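Local coordinates for histone-lysine N-methyltransferase family member SUVH9 (Arabidopsis thaliana, PDB 4NJ5), which probably binds methylated DNA and recruits RNA polymerase V to chromatin in RNA-directed DNA methylation, apparently without methyltransferase activity of its own, at residues R46-A51 / F84-E89. Sequence-based numbering, arbitrary orientation.
Sequences RADGKA and FFFRFE
Phe86 packs its ring against one side of helix 46-60, meeting Ala47, Asp48 and Ala51. The main apolar contact is CH-pi. Ala51 CB lies over one ring face, 3.6 Å from the ring centroid of Phe86 and displaced toward the rim, nearest CG and CD2. Ala47 CB adds a looser contact, 4.1 Å from Phe86 CE2. With chi1 -56°, Phe86 CG lies beside the backbone N and anti to the carbonyl carbon, on a CB that already points toward helix 46-60.

Polar atoms meet the ring too. Asp48 OD1 lies at the ring edge, near its plane, 3.5 Å from Phe86 CE2. The carboxylate stands almost perpendicular to the ring, 88° between planes. Its charge is answered by Arg189, which pairs with OD2 and also touches the Phe86 side chain. Ala47 O approaches Phe86 CE2 obliquely, at 3.7 Å. An alanine at Phe86 would probably leave Ala51 CB without its aromatic cover and open a gap beside Ala47.

Within 84-89, Phe85 N donates to Glu89 OE1 (N to OE1 2.9 Å, nearly straight at 166°), from above the carboxylate plane. Phe86 N gives OE1 a weak second bond. OE2 forms a salt bridge to Arg20 of helix 8-35. Such ties resemble those from a first helical turn back to nearby N-H groups; here this turn of the SRA domain docks Phe86 on helix 46-60.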
# COMPACT_ATOMS: atom_id res chain seq x y z
N ARG A 46 12.45 12.67 -8.51
CA ARG A 46 11.68 13.68 -7.82
C ARG A 46 10.97 13.05 -6.62
O ARG A 46 10.68 13.72 -5.63
CB ARG A 46 10.67 14.23 -8.82
CG ARG A 46 9.59 15.14 -8.28
CD ARG A 46 8.40 15.00 -9.23
NE ARG A 46 8.25 16.16 -10.07
CZ ARG A 46 9.21 17.07 -10.24
NH1 ARG A 46 10.40 16.97 -9.64
NH2 ARG A 46 8.97 18.08 -11.03
N ALA A 47 10.71 11.74 -6.73
CA ALA A 47 10.07 10.97 -5.66
C ALA A 47 10.81 11.06 -4.32
O ALA A 47 10.20 11.36 -3.30
CB ALA A 47 9.90 9.51 -6.09
N ASP A 48 12.12 10.82 -4.33
CA ASP A 48 12.89 10.83 -3.10
C ASP A 48 12.97 12.21 -2.44
O ASP A 48 12.78 12.35 -1.23
CB ASP A 48 14.30 10.26 -3.35
CG ASP A 48 14.30 8.76 -3.56
OD1 ASP A 48 13.24 8.20 -3.93
OD2 ASP A 48 15.36 8.13 -3.35
N GLY A 49 13.22 13.23 -3.26
CA GLY A 49 13.27 14.59 -2.78
C GLY A 49 11.94 15.04 -2.21
O GLY A 49 11.89 15.70 -1.16
N LYS A 50 10.85 14.68 -2.88
CA LYS A 50 9.52 15.04 -2.41
C LYS A 50 9.15 14.29 -1.14
O LYS A 50 8.45 14.81 -0.27
CB LYS A 50 8.47 14.81 -3.51
CG LYS A 50 8.00 16.09 -4.18
CD LYS A 50 9.15 17.03 -4.50
CE LYS A 50 8.63 18.38 -4.97
NZ LYS A 50 9.66 19.45 -4.87
N ALA A 51 9.64 13.05 -1.03
CA ALA A 51 9.47 12.27 0.18
C ALA A 51 10.17 12.95 1.36
O ALA A 51 9.60 13.09 2.44
CB ALA A 51 10.02 10.88 -0.03
N PHE A 84 7.33 0.24 3.80
CA PHE A 84 7.59 1.66 3.59
C PHE A 84 8.41 1.82 2.32
O PHE A 84 9.12 0.90 1.91
CB PHE A 84 8.33 2.24 4.79
CG PHE A 84 7.61 2.04 6.09
CD1 PHE A 84 7.82 0.90 6.85
CD2 PHE A 84 6.71 2.98 6.55
CE1 PHE A 84 7.15 0.70 8.03
CE2 PHE A 84 6.03 2.79 7.74
CZ PHE A 84 6.25 1.65 8.48
N PHE A 85 8.32 2.99 1.68
CA PHE A 85 8.96 3.17 0.38
C PHE A 85 10.12 4.16 0.39
O PHE A 85 10.86 4.26 -0.59
CB PHE A 85 7.92 3.61 -0.65
CG PHE A 85 6.78 2.65 -0.80
CD1 PHE A 85 6.99 1.39 -1.35
CD2 PHE A 85 5.50 2.99 -0.39
CE1 PHE A 85 5.95 0.50 -1.49
CE2 PHE A 85 4.45 2.11 -0.54
CZ PHE A 85 4.67 0.85 -1.08
N PHE A 86 10.28 4.88 1.49
CA PHE A 86 11.33 5.88 1.59
C PHE A 86 11.99 5.84 2.96
O PHE A 86 11.34 5.51 3.96
CB PHE A 86 10.77 7.28 1.33
CG PHE A 86 10.08 7.42 -0.00
CD1 PHE A 86 8.70 7.33 -0.09
CD2 PHE A 86 10.80 7.67 -1.16
CE1 PHE A 86 8.05 7.47 -1.30
CE2 PHE A 86 10.16 7.81 -2.38
CZ PHE A 86 8.78 7.71 -2.45
N ARG A 87 13.27 6.19 3.02
CA ARG A 87 13.98 6.27 4.28
C ARG A 87 13.36 7.29 5.23
O ARG A 87 13.19 7.03 6.41
CB ARG A 87 15.45 6.62 4.04
CG ARG A 87 16.24 5.55 3.33
CD ARG A 87 16.45 4.34 4.21
NE ARG A 87 17.86 4.05 4.42
CZ ARG A 87 18.53 4.37 5.52
NH1 ARG A 87 19.82 4.07 5.64
NH2 ARG A 87 17.91 4.99 6.51
N PHE A 88 13.01 8.46 4.70
CA PHE A 88 12.47 9.54 5.52
C PHE A 88 11.15 9.12 6.16
O PHE A 88 10.83 9.50 7.29
CB PHE A 88 12.27 10.79 4.67
CG PHE A 88 12.81 12.04 5.29
CD1 PHE A 88 12.08 12.71 6.26
CD2 PHE A 88 14.03 12.56 4.89
CE1 PHE A 88 12.57 13.88 6.82
CE2 PHE A 88 14.51 13.72 5.45
CZ PHE A 88 13.78 14.38 6.41
N GLU A 89 10.39 8.33 5.41
CA GLU A 89 9.15 7.76 5.90
C GLU A 89 9.38 7.03 7.22
O GLU A 89 8.57 7.13 8.14
CB GLU A 89 8.58 6.80 4.85
CG GLU A 89 7.16 6.37 5.11
CD GLU A 89 6.56 5.60 3.94
OE1 GLU A 89 7.28 5.36 2.94
OE2 GLU A 89 5.37 5.22 4.02